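Putative enoyl-CoA hydratase/isomerase (Acinetobacter baumannii, PDB 3FDU) probably acts as an enoyl-CoA isomerase or hydratase of the crotonase family, shifting the double bond of enoyl-CoA thioesters or adding water across it. Local coordinates at the interface of chains A and B. Residues are numbered along the deposited sequence; one frame, centred on the assembly and turned at random. Chains: chain A/B, Putative enoyl-CoA hydratase/isomerase.

Contact 1: the interface of chains A and B. Residues chain A 137-138, 165-166; chain B 198-199, 202.
A:Thr166 and B:His198 carry the polar part of this subunit contact. The imidazole NE2 of B:His198 donates a hydrogen bond to the backbone O of A:Thr166 at 2.9 Å. The bond is nearly straight, with 165° at the hydrogen. The acceptor lies at the edge of the imidazole, almost in the ring plane. Seen from the carbonyl, NE2 of B:His198 sits in its plane on a lone pair, and the C=O...N angle is 124°. The ring thus meets the carbonyl edge-on and not by a face. CG of B:His198 is anti to the backbone N (chi1 170°), which carries the ring out from helix 188-200 towards chain A. A:Thr166 is the last residue of helix 157-166. The negative end of that helix would be expected to favour a proton on NE2, although hydrogens are not seen.

The apolar contacts lie around this bond. CB of A:Thr166 faces CD2 of the B:His198 imidazole at 4.0 Å, beyond the rim of the ring and not over it. Three residues before B:Leu202, on helix 188-200, B:Leu199 reaches A:Phe165 with its CD2 branch. CD2 of B:Leu199 packs on CB of A:Phe165 at 4.0 Å. The same methyl also lies near the polar carbonyl O of A:Phe165. The contact is therefore with the backbone and the root of the phenylalanine.

B:Leu202 lies in the loop between helices 188-200 and 204-214. Its fork splits over two neighbouring residues of chain A. CD1 of B:Leu202 turns to CG1 of A:Val137 at 3.9 Å, and the two side chains cross at about a right angle. CD2 turns to A:Ser138, whose methylene is touched and not its hydroxyl.

The patch is modest and hides 152 Å² in all. At its A:Ser138 end, CD2 of B:Leu202 stops 4.0 Å from CB of A:Ser138.

Contact 2: the interface of chains A and B. Residues chain A 137, 141-143, 164-165; chain B 202, 206-207, 210, 213.
A:Phe165 turns one face of its phenyl ring to B:Leu207. The CD2 methyl of B:Leu207 stands over the CG end of that face, 3.7 Å from CG of A:Phe165. The CG2 methyl of B:Thr210 comes up beyond the CD1 and CE1 side of the ring, near its plane, 4.0 Å from CE1 of A:Phe165. The ring of A:Pro143 meets two residues of chain B. CD of A:Pro143 lies 3.4 Å from OG1 of B:Thr210. CD of A:Pro143 is also 3.7 Å from CD1 of B:Leu213.

B:Thr210 is wedged between these groups. OG1 of B:Thr210 is anti to the carbonyl carbon (chi1 -64°), and the CG2 branch is anti to the backbone N, which points that methyl between A:Pro143 and A:Phe165. OG1 of B:Thr210 donates a hydrogen bond back to the carbonyl O of B:Ser206 at 2.8 Å, one turn earlier in the helix. This fixes the rotation of the side chain. CG2 of A:Val137 packs against OG1 of B:Thr210 at 3.6 Å.

At the A:Leu141 end, the hydroxyl OG of B:Ser206 donates to the backbone O of A:Leu141 at 2.9 Å, on a lone pair in the carbonyl plane.

All of B:Ser206, B:Leu207, B:Thr210 and B:Leu213 come from helix 204-214. That helix lies against the loop between strand 131-133 and helix 147-155 of chain A, and against the end of helix 157-166.

Contact 1: the interface of chains A and B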
# COMPACT_ATOMS: atom_id res chain seq x y z
N VAL A 137 -16.79 0.09 -13.82
CA VAL A 137 -18.09 -0.05 -13.13
C VAL A 137 -19.26 0.65 -13.84
O VAL A 137 -20.38 0.10 -13.94
CB VAL A 137 -18.00 0.34 -11.63
CG1 VAL A 137 -19.44 0.45 -11.02
CG2 VAL A 137 -17.19 -0.77 -10.87
N SER A 138 -19.02 1.87 -14.32
CA SER A 138 -20.13 2.63 -14.92
C SER A 138 -20.44 2.11 -16.32
O SER A 138 -21.55 2.32 -16.82
CB SER A 138 -19.86 4.15 -14.93
OG SER A 138 -18.64 4.37 -15.60
N PHE A 165 -14.93 1.98 -7.43
CA PHE A 165 -16.42 1.95 -7.23
C PHE A 165 -17.06 3.17 -7.92
O PHE A 165 -18.13 3.06 -8.52
CB PHE A 165 -16.82 2.04 -5.76
CG PHE A 165 -16.64 0.77 -4.93
CD1 PHE A 165 -15.89 -0.32 -5.39
CD2 PHE A 165 -17.20 0.71 -3.66
CE1 PHE A 165 -15.71 -1.46 -4.57
CE2 PHE A 165 -17.07 -0.43 -2.88
CZ PHE A 165 -16.30 -1.51 -3.33
N THR A 166 -16.47 4.37 -7.78
CA THR A 166 -17.16 5.57 -8.27
C THR A 166 -16.97 5.72 -9.76
O THR A 166 -17.76 6.42 -10.42
CB THR A 166 -16.69 6.86 -7.59
OG1 THR A 166 -15.32 7.14 -7.92
CG2 THR A 166 -16.88 6.82 -6.08
N HIS B 198 -24.81 8.25 -5.61
CA HIS B 198 -24.05 7.98 -6.86
C HIS B 198 -23.83 6.47 -7.03
O HIS B 198 -24.04 5.96 -8.12
CB HIS B 198 -22.72 8.77 -6.88
CG HIS B 198 -21.79 8.39 -8.00
ND1 HIS B 198 -22.10 8.56 -9.33
CD2 HIS B 198 -20.53 7.89 -7.97
CE1 HIS B 198 -21.08 8.16 -10.08
NE2 HIS B 198 -20.11 7.76 -9.28
N LEU B 199 -23.45 5.76 -5.98
CA LEU B 199 -23.22 4.30 -6.08
C LEU B 199 -24.52 3.51 -6.31
O LEU B 199 -24.51 2.47 -7.01
CB LEU B 199 -22.51 3.74 -4.84
CG LEU B 199 -21.09 4.26 -4.58
CD1 LEU B 199 -20.52 3.52 -3.33
CD2 LEU B 199 -20.26 4.00 -5.86
N LEU B 202 -25.34 3.05 -10.02
CA LEU B 202 -24.44 2.24 -10.87
C LEU B 202 -24.86 0.76 -10.86
O LEU B 202 -25.62 0.30 -9.97
CB LEU B 202 -22.96 2.37 -10.37
CG LEU B 202 -22.34 3.76 -10.35
CD1 LEU B 202 -20.91 3.84 -9.72
CD2 LEU B 202 -22.36 4.39 -11.76

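Contact 2: the interface of chains A and B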
# COMPACT_ATOMS: atom_id res chain seq x y z
N VAL A 137 -16.79 0.09 -13.82
CA VAL A 137 -18.09 -0.05 -13.13
C VAL A 137 -19.26 0.65 -13.84
O VAL A 137 -20.38 0.10 -13.94
CB VAL A 137 -18.00 0.34 -11.63
CG1 VAL A 137 -19.44 0.45 -11.02
CG2 VAL A 137 -17.19 -0.77 -10.87
N LEU A 141 -19.08 -3.26 -16.50
CA LEU A 141 -18.02 -4.23 -16.48
C LEU A 141 -17.39 -4.42 -15.08
O LEU A 141 -18.09 -4.35 -14.05
CB LEU A 141 -16.98 -3.83 -17.53
CG LEU A 141 -17.56 -3.68 -18.96
CD1 LEU A 141 -16.73 -2.85 -19.99
CD2 LEU A 141 -17.81 -5.12 -19.52
N SER A 142 -16.09 -4.71 -15.02
CA SER A 142 -15.49 -5.14 -13.74
C SER A 142 -14.00 -4.98 -13.91
O SER A 142 -13.54 -4.57 -14.98
CB SER A 142 -15.87 -6.62 -13.40
OG SER A 142 -15.46 -7.48 -14.46
N PRO A 143 -13.21 -5.28 -12.88
CA PRO A 143 -11.78 -4.87 -13.01
C PRO A 143 -11.02 -5.61 -14.12
O PRO A 143 -11.39 -6.76 -14.47
CB PRO A 143 -11.19 -5.29 -11.65
CG PRO A 143 -12.41 -5.05 -10.68
CD PRO A 143 -13.59 -5.60 -11.48
N LEU A 164 -12.25 2.75 -8.12
CA LEU A 164 -12.94 1.64 -8.83
C LEU A 164 -14.45 1.75 -8.65
O LEU A 164 -15.19 1.61 -9.64
CB LEU A 164 -12.44 0.28 -8.33
CG LEU A 164 -11.05 -0.13 -8.83
CD1 LEU A 164 -10.49 -1.43 -8.15
CD2 LEU A 164 -11.08 -0.34 -10.30
N PHE A 165 -14.93 1.98 -7.43
CA PHE A 165 -16.42 1.95 -7.23
C PHE A 165 -17.06 3.17 -7.92
O PHE A 165 -18.13 3.06 -8.52
CB PHE A 165 -16.82 2.04 -5.76
CG PHE A 165 -16.64 0.77 -4.93
CD1 PHE A 165 -15.89 -0.32 -5.39
CD2 PHE A 165 -17.20 0.71 -3.66
CE1 PHE A 165 -15.71 -1.46 -4.57
CE2 PHE A 165 -17.07 -0.43 -2.88
CZ PHE A 165 -16.30 -1.51 -3.33
N LEU B 202 -25.34 3.05 -10.02
CA LEU B 202 -24.44 2.24 -10.87
C LEU B 202 -24.86 0.76 -10.86
O LEU B 202 -25.62 0.30 -9.97
CB LEU B 202 -22.96 2.37 -10.37
CG LEU B 202 -22.34 3.76 -10.35
CD1 LEU B 202 -20.91 3.84 -9.72
CD2 LEU B 202 -22.36 4.39 -11.76
N SER B 206 -21.81 -5.10 -11.17
CA SER B 206 -20.48 -4.51 -11.35
C SER B 206 -19.88 -4.15 -9.98
O SER B 206 -18.71 -4.44 -9.71
CB SER B 206 -20.52 -3.25 -12.26
OG SER B 206 -20.83 -3.56 -13.62
N LEU B 207 -20.67 -3.53 -9.10
CA LEU B 207 -20.16 -3.21 -7.75
C LEU B 207 -19.98 -4.48 -6.92
O LEU B 207 -19.00 -4.63 -6.16
CB LEU B 207 -21.10 -2.21 -7.02
CG LEU B 207 -21.01 -0.75 -7.46
CD1 LEU B 207 -22.18 0.08 -6.91
CD2 LEU B 207 -19.62 -0.13 -7.00
N THR B 210 -16.83 -6.39 -8.32
CA THR B 210 -15.58 -5.58 -8.06
C THR B 210 -15.20 -5.70 -6.57
O THR B 210 -14.03 -6.02 -6.23
CB THR B 210 -15.78 -4.09 -8.42
OG1 THR B 210 -16.01 -3.96 -9.82
CG2 THR B 210 -14.55 -3.22 -8.02
N LEU B 213 -13.87 -9.28 -5.83
CA LEU B 213 -12.46 -9.42 -6.29
C LEU B 213 -11.46 -8.73 -5.36
O LEU B 213 -10.38 -9.27 -5.07
CB LEU B 213 -12.26 -8.88 -7.70
CG LEU B 213 -12.88 -9.77 -8.77
CD1 LEU B 213 -13.12 -8.93 -10.03
CD2 LEU B 213 -11.96 -10.96 -9.03

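Contact 1 and contact 2 are neighbouring, overlapping patches of one A/B interface. The centres of their C-alpha atoms are about 7 Å apart, and A:Val137, A:Phe165 and B:Leu202 belong to both. Chain B supplies the end of helix 188-200 to contact 1 and helix 204-214 to contact 2. The interface is not an exact two-fold, so each chain presents different elements, as expected in a ring-like trimer. The deposited assembly has three copies, and crotonases commonly form trimers. A:Pro143 of contact 2 opens a Pro-Glu-Gly-Gly stretch that probably belongs to the active site, so assembly may help to shape it.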